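Local coordinates for CCHC-type domain-containing protein (PDB 7C45) that binds single-stranded RNA and probably trims it from the 3' end as an RNase D-type exonuclease, acting on guide RNAs, at residues F71-L76 with D81-D86; I131-R136 with W247-I252; N139-M144 with A220-H225. All coordinates share one frame; numbering follows the deposited sequence.

Interaction 1: residues F71-L76 with D81-D86; sequences FLFDVL and DVFVKD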
loop_
_atom_site.group_PDB
_atom_site.type_symbol
_atom_site.label_atom_id
_atom_site.label_comp_id
_atom_site.label_asym_id
_atom_site.label_seq_id
_atom_site.Cartn_x
_atom_site.Cartn_y
_atom_site.Cartn_z
ATOM N N PHE A 71 1.051 11.029 11.221
ATOM C CA PHE A 71 1.977 12.153 11.091
ATOM C C PHE A 71 2.060 12.529 9.622
ATOM O O PHE A 71 2.282 11.660 8.780
ATOM C CB PHE A 71 3.365 11.800 11.614
ATOM C CG PHE A 71 3.436 11.593 13.119
ATOM C CD1 PHE A 71 3.116 12.618 13.986
ATOM C CD2 PHE A 71 3.890 10.375 13.639
ATOM C CE1 PHE A 71 3.211 12.436 15.355
ATOM C CE2 PHE A 71 3.982 10.172 15.005
ATOM C CZ PHE A 71 3.656 11.202 15.866
ATOM N N LEU A 72 1.878 13.808 9.311
ATOM C CA LEU A 72 2.085 14.301 7.954
ATOM C C LEU A 72 3.368 15.120 7.981
ATOM O O LEU A 72 3.366 16.272 8.420
ATOM C CB LEU A 72 0.909 15.131 7.464
ATOM C CG LEU A 72 -0.448 14.428 7.505
ATOM C CD1 LEU A 72 -1.526 15.409 7.129
ATOM C CD2 LEU A 72 -0.433 13.235 6.548
ATOM N N PHE A 73 4.458 14.525 7.529
ATOM C CA PHE A 73 5.738 15.214 7.559
ATOM C C PHE A 73 5.794 16.171 6.383
ATOM O O PHE A 73 5.772 15.739 5.232
ATOM C CB PHE A 73 6.894 14.228 7.493
ATOM C CG PHE A 73 7.061 13.414 8.738
ATOM C CD1 PHE A 73 7.700 13.953 9.842
ATOM C CD2 PHE A 73 6.587 12.116 8.805
ATOM C CE1 PHE A 73 7.865 13.214 10.992
ATOM C CE2 PHE A 73 6.763 11.356 9.957
ATOM C CZ PHE A 73 7.411 11.907 11.045
ATOM N N ASP A 74 5.861 17.472 6.672
ATOM C CA ASP A 74 5.955 18.469 5.610
ATOM C C ASP A 74 7.432 18.604 5.239
ATOM O O ASP A 74 8.161 19.475 5.723
ATOM C CB ASP A 74 5.334 19.787 6.053
ATOM C CG ASP A 74 5.302 20.817 4.942
ATOM O OD1 ASP A 74 5.963 20.607 3.918
ATOM O OD2 ASP A 74 4.630 21.848 5.103
ATOM N N VAL A 75 7.886 17.689 4.375
ATOM C CA VAL A 75 9.286 17.694 3.951
ATOM C C VAL A 75 9.608 18.969 3.162
ATOM O O VAL A 75 10.712 19.510 3.269
ATOM C CB VAL A 75 9.574 16.399 3.147
ATOM C CG1 VAL A 75 10.997 16.396 2.568
ATOM C CG2 VAL A 75 9.382 15.182 4.029
ATOM N N LEU A 76 8.663 19.471 2.370
ATOM C CA LEU A 76 8.913 20.702 1.612
ATOM C C LEU A 76 9.247 21.852 2.553
ATOM O O LEU A 76 10.213 22.592 2.332
ATOM C CB LEU A 76 7.700 21.049 0.748
ATOM C CG LEU A 76 7.778 22.263 -0.170
ATOM C CD1 LEU A 76 8.834 22.022 -1.237
ATOM C CD2 LEU A 76 6.398 22.598 -0.760
ATOM N N ASP A 81 16.988 17.928 4.254
ATOM C CA ASP A 81 18.117 17.846 5.167
ATOM C C ASP A 81 17.646 17.761 6.607
ATOM O O ASP A 81 18.138 16.929 7.374
ATOM C CB ASP A 81 19.056 19.042 4.979
ATOM C CG ASP A 81 20.306 18.951 5.843
ATOM O OD1 ASP A 81 21.002 17.924 5.802
ATOM O OD2 ASP A 81 20.560 19.889 6.605
ATOM N N VAL A 82 16.681 18.590 6.985
ATOM C CA VAL A 82 16.216 18.571 8.369
ATOM C C VAL A 82 15.444 17.283 8.648
ATOM O O VAL A 82 15.678 16.597 9.654
ATOM C CB VAL A 82 15.372 19.820 8.673
ATOM C CG1 VAL A 82 14.677 19.671 10.035
ATOM C CG2 VAL A 82 16.249 21.061 8.691
ATOM N N PHE A 83 14.538 16.925 7.741
ATOM C CA PHE A 83 13.679 15.757 7.949
ATOM C C PHE A 83 14.480 14.461 8.097
ATOM O O PHE A 83 14.182 13.637 8.973
ATOM C CB PHE A 83 12.683 15.650 6.793
ATOM C CG PHE A 83 11.981 14.325 6.706
ATOM C CD1 PHE A 83 10.921 14.035 7.544
ATOM C CD2 PHE A 83 12.368 13.367 5.776
ATOM C CE1 PHE A 83 10.267 12.807 7.476
ATOM C CE2 PHE A 83 11.708 12.154 5.691
ATOM C CZ PHE A 83 10.655 11.874 6.552
ATOM N N VAL A 84 15.493 14.256 7.260
ATOM C CA VAL A 84 16.188 12.975 7.256
ATOM C C VAL A 84 17.136 12.802 8.439
ATOM O O VAL A 84 17.505 11.665 8.749
ATOM C CB VAL A 84 16.976 12.763 5.952
ATOM C CG1 VAL A 84 16.067 12.851 4.719
ATOM C CG2 VAL A 84 18.075 13.748 5.872
ATOM N N LYS A 85 17.512 13.889 9.122
ATOM C CA LYS A 85 18.519 13.853 10.180
ATOM C C LYS A 85 18.365 12.655 11.115
ATOM O O LYS A 85 19.250 11.800 11.197
ATOM C CB LYS A 85 18.477 15.162 10.978
ATOM N N ASP A 86 17.241 12.564 11.812
ATOM C CA ASP A 86 16.987 11.393 12.644
ATOM C C ASP A 86 16.083 10.358 11.981
ATOM O O ASP A 86 16.173 9.168 12.322
ATOM C CB ASP A 86 16.383 11.812 13.996
ATOM C CG ASP A 86 17.425 12.398 14.951
ATOM O OD1 ASP A 86 18.639 12.313 14.653
ATOM O OD2 ASP A 86 17.023 12.927 16.006
#

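Interaction 2: residues I131-R136 with W247-I252; sequences IQWKLR and WLERYI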
loop_
_atom_site.group_PDB
_atom_site.type_symbol
_atom_site.label_atom_id
_atom_site.label_comp_id
_atom_site.label_asym_id
_atom_site.label_seq_id
_atom_site.Cartn_x
_atom_site.Cartn_y
_atom_site.Cartn_z
ATOM N N ILE A 131 -0.707 -13.665 -2.636
ATOM C CA ILE A 131 -1.830 -14.542 -2.309
ATOM C C ILE A 131 -2.547 -14.961 -3.583
ATOM O O ILE A 131 -2.815 -16.149 -3.805
ATOM C CB ILE A 131 -2.778 -13.839 -1.324
ATOM C CG1 ILE A 131 -2.085 -13.683 0.039
ATOM C CG2 ILE A 131 -4.122 -14.586 -1.190
ATOM C CD1 ILE A 131 -2.833 -12.802 1.021
ATOM N N GLN A 132 -2.858 -13.992 -4.450
ATOM C CA GLN A 132 -3.493 -14.336 -5.723
ATOM C C GLN A 132 -2.610 -15.226 -6.574
ATOM O O GLN A 132 -3.122 -16.063 -7.323
ATOM C CB GLN A 132 -3.845 -13.083 -6.526
ATOM C CG GLN A 132 -4.575 -12.071 -5.711
ATOM C CD GLN A 132 -5.692 -12.678 -4.914
ATOM O OE1 GLN A 132 -6.540 -13.413 -5.442
ATOM N NE2 GLN A 132 -5.700 -12.395 -3.641
ATOM N N TRP A 133 -1.298 -15.032 -6.508
ATOM C CA TRP A 133 -0.381 -15.885 -7.244
ATOM C C TRP A 133 -0.436 -17.317 -6.728
ATOM O O TRP A 133 -0.555 -18.261 -7.516
ATOM C CB TRP A 133 1.043 -15.335 -7.139
ATOM C CG TRP A 133 2.058 -16.247 -7.730
ATOM C CD1 TRP A 133 2.916 -17.088 -7.072
ATOM C CD2 TRP A 133 2.275 -16.456 -9.117
ATOM N NE1 TRP A 133 3.680 -17.781 -7.981
ATOM C CE2 TRP A 133 3.303 -17.415 -9.237
ATOM C CE3 TRP A 133 1.715 -15.912 -10.263
ATOM C CZ2 TRP A 133 3.769 -17.838 -10.474
ATOM C CZ3 TRP A 133 2.184 -16.327 -11.477
ATOM C CH2 TRP A 133 3.190 -17.292 -11.578
ATOM N N LYS A 134 -0.306 -17.501 -5.409
ATOM C CA LYS A 134 -0.308 -18.846 -4.843
ATOM C C LYS A 134 -1.615 -19.579 -5.136
ATOM O O LYS A 134 -1.611 -20.782 -5.411
ATOM C CB LYS A 134 -0.074 -18.793 -3.332
ATOM C CG LYS A 134 -0.150 -20.135 -2.655
ATOM C CD LYS A 134 0.403 -20.069 -1.259
ATOM C CE LYS A 134 0.427 -21.446 -0.627
ATOM N NZ LYS A 134 1.560 -22.199 -1.223
ATOM N N LEU A 135 -2.740 -18.875 -5.073
ATOM C CA LEU A 135 -4.033 -19.513 -5.277
ATOM C C LEU A 135 -4.422 -19.630 -6.750
ATOM O O LEU A 135 -5.128 -20.568 -7.111
ATOM C CB LEU A 135 -5.135 -18.743 -4.549
ATOM C CG LEU A 135 -4.994 -18.642 -3.036
ATOM C CD1 LEU A 135 -6.054 -17.752 -2.435
ATOM C CD2 LEU A 135 -5.022 -20.012 -2.415
ATOM N N ARG A 136 -4.016 -18.684 -7.604
ATOM C CA ARG A 136 -4.596 -18.579 -8.940
ATOM C C ARG A 136 -3.601 -18.289 -10.059
ATOM O O ARG A 136 -4.023 -18.217 -11.221
ATOM C CB ARG A 136 -5.670 -17.482 -8.973
ATOM C CG ARG A 136 -6.726 -17.573 -7.914
ATOM C CD ARG A 136 -7.283 -16.203 -7.642
ATOM N NE ARG A 136 -7.616 -15.528 -8.874
ATOM C CZ ARG A 136 -7.944 -14.243 -8.962
ATOM N NH1 ARG A 136 -8.251 -13.724 -10.141
ATOM N NH2 ARG A 136 -7.948 -13.466 -7.887
ATOM N N TRP A 247 10.048 -13.383 -10.055
ATOM C CA TRP A 247 10.252 -13.139 -8.626
ATOM C C TRP A 247 9.205 -13.869 -7.787
ATOM O O TRP A 247 9.516 -14.376 -6.709
ATOM C CB TRP A 247 10.232 -11.646 -8.322
ATOM C CG TRP A 247 11.449 -10.949 -8.810
ATOM C CD1 TRP A 247 12.479 -11.488 -9.539
ATOM C CD2 TRP A 247 11.790 -9.588 -8.575
ATOM N NE1 TRP A 247 13.424 -10.523 -9.796
ATOM C CE2 TRP A 247 13.028 -9.357 -9.212
ATOM C CE3 TRP A 247 11.165 -8.546 -7.903
ATOM C CZ2 TRP A 247 13.649 -8.111 -9.184
ATOM C CZ3 TRP A 247 11.784 -7.309 -7.889
ATOM C CH2 TRP A 247 13.007 -7.103 -8.530
ATOM N N LEU A 248 7.961 -13.922 -8.255
ATOM C CA LEU A 248 6.934 -14.675 -7.536
ATOM C C LEU A 248 7.315 -16.147 -7.444
ATOM O O LEU A 248 7.230 -16.762 -6.369
ATOM C CB LEU A 248 5.584 -14.508 -8.231
ATOM C CG LEU A 248 4.897 -13.155 -7.984
ATOM C CD1 LEU A 248 3.755 -12.910 -8.933
ATOM C CD2 LEU A 248 4.390 -13.052 -6.573
ATOM N N GLU A 249 7.735 -16.725 -8.572
ATOM C CA GLU A 249 8.166 -18.122 -8.558
ATOM C C GLU A 249 9.285 -18.336 -7.547
ATOM O O GLU A 249 9.290 -19.337 -6.821
ATOM C CB GLU A 249 8.614 -18.565 -9.958
ATOM C CG GLU A 249 7.546 -18.473 -11.049
ATOM C CD GLU A 249 6.836 -19.803 -11.329
ATOM O OE1 GLU A 249 6.881 -20.696 -10.454
ATOM O OE2 GLU A 249 6.228 -19.936 -12.415
ATOM N N ARG A 250 10.223 -17.387 -7.461
ATOM C CA ARG A 250 11.387 -17.551 -6.597
ATOM C C ARG A 250 11.033 -17.397 -5.120
ATOM O O ARG A 250 11.399 -18.238 -4.292
ATOM C CB ARG A 250 12.459 -16.541 -6.993
ATOM C CG ARG A 250 13.604 -16.440 -6.023
ATOM C CD ARG A 250 14.604 -15.440 -6.585
ATOM N NE ARG A 250 15.725 -15.205 -5.691
ATOM C CZ ARG A 250 16.685 -14.322 -5.932
ATOM N NH1 ARG A 250 17.677 -14.164 -5.068
ATOM N NH2 ARG A 250 16.639 -13.587 -7.036
ATOM N N TYR A 251 10.328 -16.327 -4.768
ATOM C CA TYR A 251 10.101 -16.005 -3.365
ATOM C C TYR A 251 8.854 -16.657 -2.785
ATOM O O TYR A 251 8.829 -16.963 -1.587
ATOM C CB TYR A 251 10.011 -14.483 -3.186
ATOM C CG TYR A 251 11.346 -13.813 -3.424
ATOM C CD1 TYR A 251 12.258 -13.661 -2.386
ATOM C CD2 TYR A 251 11.710 -13.362 -4.686
ATOM C CE1 TYR A 251 13.494 -13.082 -2.596
ATOM C CE2 TYR A 251 12.943 -12.765 -4.901
ATOM C CZ TYR A 251 13.829 -12.631 -3.853
ATOM O OH TYR A 251 15.060 -12.059 -4.061
ATOM N N ILE A 252 7.820 -16.854 -3.590
ATOM C CA ILE A 252 6.568 -17.422 -3.121
ATOM C C ILE A 252 6.451 -18.898 -3.487
ATOM O O ILE A 252 5.943 -19.697 -2.700
ATOM C CB ILE A 252 5.375 -16.614 -3.680
ATOM C CG1 ILE A 252 5.555 -15.103 -3.430
ATOM C CG2 ILE A 252 4.088 -17.076 -3.045
ATOM C CD1 ILE A 252 5.723 -14.742 -1.969
#

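Interaction 3: residues N139-M144 with A220-H225; sequences NRRSGM and AQYVEH. With nucleotides of chain B.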
loop_
_atom_site.group_PDB
_atom_site.type_symbol
_atom_site.label_atom_id
_atom_site.label_comp_id
_atom_site.label_asym_id
_atom_site.label_seq_id
_atom_site.Cartn_x
_atom_site.Cartn_y
_atom_site.Cartn_z
ATOM N N ASN A 139 -0.764 -12.429 -11.178
ATOM C CA ASN A 139 0.296 -11.517 -10.745
ATOM C C ASN A 139 -0.100 -10.043 -10.847
ATOM O O ASN A 139 0.766 -9.175 -10.802
ATOM C CB ASN A 139 1.586 -11.759 -11.530
ATOM C CG ASN A 139 1.516 -11.241 -12.953
ATOM O OD1 ASN A 139 0.443 -11.223 -13.566
ATOM N ND2 ASN A 139 2.662 -10.804 -13.482
ATOM N N ARG A 140 -1.383 -9.752 -10.955
ATOM C CA ARG A 140 -1.867 -8.378 -11.017
ATOM C C ARG A 140 -1.613 -7.619 -9.712
ATOM O O ARG A 140 -1.802 -8.147 -8.619
ATOM C CB ARG A 140 -3.360 -8.403 -11.318
ATOM C CG ARG A 140 -4.066 -7.078 -11.372
ATOM C CD ARG A 140 -5.502 -7.312 -11.796
ATOM N NE ARG A 140 -6.166 -6.089 -12.222
ATOM C CZ ARG A 140 -7.289 -6.067 -12.928
ATOM N NH1 ARG A 140 -7.836 -4.912 -13.275
ATOM N NH2 ARG A 140 -7.862 -7.208 -13.290
ATOM N N ARG A 141 -1.222 -6.357 -9.842
ATOM C CA ARG A 141 -1.229 -5.415 -8.728
ATOM C C ARG A 141 -2.586 -4.728 -8.677
ATOM O O ARG A 141 -2.979 -4.041 -9.626
ATOM C CB ARG A 141 -0.127 -4.366 -8.873
ATOM C CG ARG A 141 1.283 -4.884 -8.746
ATOM C CD ARG A 141 2.268 -3.714 -8.931
ATOM N NE ARG A 141 3.662 -4.137 -8.861
ATOM C CZ ARG A 141 4.377 -4.133 -7.742
ATOM N NH1 ARG A 141 3.835 -3.701 -6.599
ATOM N NH2 ARG A 141 5.625 -4.537 -7.770
ATOM N N SER A 142 -3.284 -4.888 -7.568
ATOM C CA SER A 142 -4.573 -4.244 -7.392
ATOM C C SER A 142 -4.411 -2.944 -6.622
ATOM O O SER A 142 -3.497 -2.789 -5.814
ATOM C CB SER A 142 -5.553 -5.177 -6.682
ATOM O OG SER A 142 -5.836 -6.267 -7.537
ATOM N N GLY A 143 -5.292 -1.999 -6.914
ATOM C CA GLY A 143 -5.265 -0.721 -6.240
ATOM C C GLY A 143 -5.780 -0.837 -4.811
ATOM O O GLY A 143 -6.395 -1.815 -4.413
ATOM N N MET A 144 -5.531 0.219 -4.042
ATOM C CA MET A 144 -5.888 0.237 -2.631
ATOM C C MET A 144 -7.374 -0.024 -2.407
ATOM O O MET A 144 -7.755 -0.723 -1.462
ATOM C CB MET A 144 -5.484 1.590 -2.039
ATOM C CG MET A 144 -5.908 1.836 -0.628
ATOM S SD MET A 144 -5.103 0.772 0.570
ATOM C CE MET A 144 -3.544 1.637 0.771
ATOM N N ALA A 220 12.065 -6.971 -0.038
ATOM C CA ALA A 220 13.459 -6.538 0.026
ATOM C C ALA A 220 14.090 -6.516 -1.356
ATOM O O ALA A 220 14.934 -5.662 -1.636
ATOM C CB ALA A 220 14.275 -7.433 0.944
ATOM N N GLN A 221 13.698 -7.452 -2.223
ATOM C CA GLN A 221 14.193 -7.438 -3.594
ATOM C C GLN A 221 13.745 -6.174 -4.322
ATOM O O GLN A 221 14.505 -5.598 -5.101
ATOM C CB GLN A 221 13.696 -8.680 -4.334
ATOM C CG GLN A 221 14.216 -8.826 -5.764
ATOM C CD GLN A 221 15.730 -8.842 -5.817
ATOM O OE1 GLN A 221 16.354 -7.881 -6.271
ATOM N NE2 GLN A 221 16.331 -9.926 -5.333
ATOM N N TYR A 222 12.496 -5.765 -4.115
ATOM C CA TYR A 222 12.009 -4.523 -4.720
ATOM C C TYR A 222 12.784 -3.320 -4.207
ATOM O O TYR A 222 13.104 -2.400 -4.979
ATOM C CB TYR A 222 10.516 -4.357 -4.458
ATOM C CG TYR A 222 9.710 -5.085 -5.484
ATOM C CD1 TYR A 222 9.556 -4.563 -6.758
ATOM C CD2 TYR A 222 9.124 -6.305 -5.193
ATOM C CE1 TYR A 222 8.854 -5.253 -7.730
ATOM C CE2 TYR A 222 8.411 -7.005 -6.161
ATOM C CZ TYR A 222 8.272 -6.474 -7.427
ATOM O OH TYR A 222 7.577 -7.159 -8.407
ATOM N N VAL A 223 13.099 -3.304 -2.908
ATOM C CA VAL A 223 13.863 -2.174 -2.376
ATOM C C VAL A 223 15.277 -2.174 -2.952
ATOM O O VAL A 223 15.828 -1.123 -3.272
ATOM C CB VAL A 223 13.858 -2.182 -0.833
ATOM C CG1 VAL A 223 14.721 -1.039 -0.284
ATOM C CG2 VAL A 223 12.432 -2.018 -0.310
ATOM N N GLU A 224 15.884 -3.354 -3.113
ATOM C CA GLU A 224 17.200 -3.412 -3.746
ATOM C C GLU A 224 17.152 -2.871 -5.165
ATOM O O GLU A 224 18.095 -2.227 -5.632
ATOM C CB GLU A 224 17.711 -4.850 -3.762
ATOM C CG GLU A 224 18.150 -5.370 -2.411
ATOM C CD GLU A 224 19.358 -4.627 -1.878
ATOM O OE1 GLU A 224 20.402 -4.605 -2.573
ATOM O OE2 GLU A 224 19.251 -4.056 -0.773
ATOM N N HIS A 225 16.073 -3.158 -5.881
ATOM C CA HIS A 225 15.962 -2.754 -7.277
ATOM C C HIS A 225 15.737 -1.247 -7.404
ATOM O O HIS A 225 16.317 -0.599 -8.285
ATOM C CB HIS A 225 14.822 -3.528 -7.935
ATOM C CG HIS A 225 14.806 -3.443 -9.427
ATOM N ND1 HIS A 225 14.317 -2.348 -10.109
ATOM C CD2 HIS A 225 15.227 -4.320 -10.370
ATOM C CE1 HIS A 225 14.431 -2.562 -11.408
ATOM N NE2 HIS A 225 14.988 -3.744 -11.591
ATOM P P U B 6 -13.147 -4.682 -14.063
ATOM O OP1 U B 6 -13.696 -3.511 -14.770
ATOM O OP2 U B 6 -12.142 -5.534 -14.730
ATOM O "O5'" U B 6 -12.485 -4.207 -12.705
ATOM C "C5'" U B 6 -13.208 -3.437 -11.762
ATOM C "C4'" U B 6 -12.264 -2.705 -10.839
ATOM O "O4'" U B 6 -11.615 -3.662 -9.965
ATOM C "C3'" U B 6 -11.136 -1.937 -11.529
ATOM O "O3'" U B 6 -10.814 -0.813 -10.724
ATOM C "C2'" U B 6 -9.978 -2.926 -11.470
ATOM O "O2'" U B 6 -8.687 -2.362 -11.537
ATOM C "C1'" U B 6 -10.214 -3.578 -10.120
ATOM N N1 U B 6 -9.659 -4.927 -10.014
ATOM C C2 U B 6 -8.526 -5.068 -9.246
ATOM O O2 U B 6 -7.984 -4.136 -8.675
ATOM N N3 U B 6 -8.050 -6.349 -9.145
ATOM C C4 U B 6 -8.576 -7.459 -9.750
ATOM O O4 U B 6 -8.016 -8.545 -9.570
ATOM C C5 U B 6 -9.743 -7.219 -10.545
ATOM C C6 U B 6 -10.245 -5.990 -10.662
ATOM P P U B 8 -4.767 0.377 -11.631
ATOM O OP1 U B 8 -4.458 0.877 -12.989
ATOM O OP2 U B 8 -5.546 -0.880 -11.510
ATOM O "O5'" U B 8 -3.384 0.306 -10.867
ATOM C "C5'" U B 8 -3.147 -0.670 -9.873
ATOM C "C4'" U B 8 -1.798 -0.464 -9.251
ATOM O "O4'" U B 8 -0.775 -0.562 -10.268
ATOM C "C3'" U B 8 -1.548 0.886 -8.604
ATOM O "O3'" U B 8 -2.093 0.952 -7.303
ATOM C "C2'" U B 8 -0.030 0.983 -8.630
ATOM O "O2'" U B 8 0.545 0.182 -7.599
ATOM C "C1'" U B 8 0.283 0.313 -9.968
ATOM N N1 U B 8 0.382 1.273 -11.094
ATOM C C2 U B 8 1.568 1.941 -11.250
ATOM O O2 U B 8 2.491 1.806 -10.474
ATOM N N3 U B 8 1.606 2.796 -12.333
ATOM C C4 U B 8 0.578 2.977 -13.245
ATOM O O4 U B 8 0.723 3.761 -14.188
ATOM C C5 U B 8 -0.607 2.213 -13.015
ATOM C C6 U B 8 -0.661 1.394 -11.965
ATOM P P U B 9 -2.568 2.358 -6.687
ATOM O OP1 U B 9 -3.136 2.043 -5.353
ATOM O OP2 U B 9 -3.407 3.010 -7.719
ATOM O "O5'" U B 9 -1.211 3.181 -6.574
ATOM C "C5'" U B 9 -0.368 3.088 -5.431
ATOM C "C4'" U B 9 0.912 3.896 -5.554
ATOM O "O4'" U B 9 1.611 3.604 -6.786
ATOM C "C3'" U B 9 0.794 5.411 -5.560
ATOM O "O3'" U B 9 0.581 5.946 -4.276
ATOM C "C2'" U B 9 2.110 5.846 -6.191
ATOM O "O2'" U B 9 3.185 5.795 -5.259
ATOM C "C1'" U B 9 2.321 4.743 -7.221
ATOM N N1 U B 9 1.817 5.133 -8.549
ATOM C C2 U B 9 2.576 6.029 -9.304
ATOM O O2 U B 9 3.630 6.510 -8.938
ATOM N N3 U B 9 2.056 6.356 -10.527
ATOM C C4 U B 9 0.873 5.893 -11.065
ATOM O O4 U B 9 0.537 6.284 -12.182
ATOM C C5 U B 9 0.147 4.981 -10.227
ATOM C C6 U B 9 0.627 4.638 -9.024
#

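Interaction 1: residues F71-L76 with D81-D86
Phe83 reaches from helix 80-92 to Phe73 and Val75, at the point where strand 70-74 of the RNase H-like exonuclease fold ends and the short helix 75-78 begins. The two segments are neighbours in sequence: between strand and helix stands Asp74, the centre of an inverse gamma turn and at the N-cap position of helix 75-78, and helix 80-92 then folds back over the strand end. The CA atoms of Val75 and Phe83 come within 6.2 Å. CB of Phe83 points toward the strand, and CG, anti to the backbone N (chi1 166°), continues to Val75. CG meets Val75 CG2 at 3.8 Å, and CD1 and CD2 lie under the same methyl, which sits nearly over the ring centre in a CH-pi contact, 3.9 Å from the Phe83 centroid. CE2 still touches this methyl, at the limit of contact. Farther out, CD1 also approaches Phe73 CD1, and CE1 makes the closest approach, pressing on the face of Phe73. The pair is an offset edge-to-face stack, with ring centroids 5.2 Å apart and planes at 63°. All three side chains are buried. Phe73 also packs on Leu25 and Ala28 of helix 22-33, and Val75 on Ile57 and Val60 of strand 57-64, which joins the contact to the core beside the sheet. Asp74, whose CB points away from helix 80-92, forms a salt bridge through OD2 with Arg178 NE. Phe83 CE1 stands 3.5 Å from Phe73 CG and 3.7 Å from Phe73 CB, at the base of the Phe73 ring, where it joins CB.

Interaction 2: residues I131-R136 with W247-I252
The last turns of helix 124-136 meet helix 245-251, with the CA atoms of Trp133 and Leu248 7.4 Å apart. Each keeps its own i to i+4 bonding here, Leu135 N to Ile131 O on one side and Tyr251 N to Trp247 O on the other, and the contact between them is made by side chains. Trp133 is the centrepiece. Its CG lies anti to the backbone N (chi1 173°), which carries the indole across to the second helix. Leu248 lies against one face of it: CB stands 3.7 Å from the centroid of the five-membered ring, only 4° off the ring normal, a CH-pi contact, while CD1 follows the same face to CD2 and CE3 of the indole. Ile252 CG2 comes to 4.2 Å from Trp133 CD1 near the ring plane. At the benzo end, Glu249 bends at chi2 and brings its carboxylate to the edge, Glu249 CD lying 3.7 Å from Trp133 CZ2 with the two planes 72° apart. The polar atom of the indole is used beyond the two segments, Trp133 NE1 donating to Gly253 O just after Ile252. Within segment 131-136, Arg136 NH2 donates to Gln132 OE1 over 2.8 Å, and Arg136 NH1 to Gly265 O, in the first zinc-binding knuckle. Arg136 also packs on a sugar of the bound RNA. The contact joins helix 245-251 to helix 124-136. Its chemistry is mainly apolar, with aliphatic groups on the indole face, while the carboxylate at the C-H rim would probably interact favourably with the positive edge of the ring.

Interaction 3: residues N139-M144 with A220-H225
Arg141 leaves the backbone with CG anti to its own carbonyl carbon (chi1 -68°), runs extended to NE and then turns at the last torsion, so that an edge of the guanidinium faces the phenol of Tyr222 on helix 212-226, which comes from the opposite direction. The CA atoms of the two residues are 13.9 Å apart, so the long side chains alone bridge the gap. NH2 of Arg141 stands 3.3 Å from Tyr222 CZ, close also to CE1. The phenol ring lies at the edge of the guanidinium, whose plane is turned 83° from it. Both polar ends are gripped by Asp237: Arg141 NH2 in a salt bridge with OD2, Tyr222 OH in a hydrogen bond with OD1. Arg141 NE and NH1 are bonded to Glu242 O and Gln125 OE1, which together fix the rotation of the guanidinium. In this RNase H-like fold the loop between helices 124-136 and 144-152 is thereby tied to helix 212-226. The same loop binds RNA of chain B. Ser142 OG accepts N3-H of U6 of chain B over 2.7 Å in a nearly straight bond (165°). The Arg140 side chain lays one guanidinium face flat over the base of the same nucleotide, nearly parallel to it, with Arg140 NH2 3.3 Å from C5 of U6 of chain B. Gly143, the N-cap of helix 144-152, lies beside U8 and U9 of chain B. The first amide of that helix, Met144 N, donates to OP1 of U9 of chain B in a long bond of 3.3 Å.

How the interactions relate
Interaction 1 lies apart from the others, about 36 Å from interaction 2 and 25 Å from interaction 3 between centres; it is buried and wholly apolar, joining a strand end to the next long helix. Interactions 2 and 3 are neighbours, with centres about 12 Å apart. Helix 245-251 links them: Tyr251 OH probably hydrogen-bonds Gln221 NE2, Trp247 packs on Tyr222 and Leu248 on Asn139. Interaction 2 is only partly buried, an aromatic-aliphatic contact with a carboxylate at its exposed rim. Interaction 3 is buried but polar, its arginine and tyrosine sharing an aspartate; its loop binds RNA through hydrogen bonds and a flat-lying arginine, while interaction 2 touches RNA through Arg136.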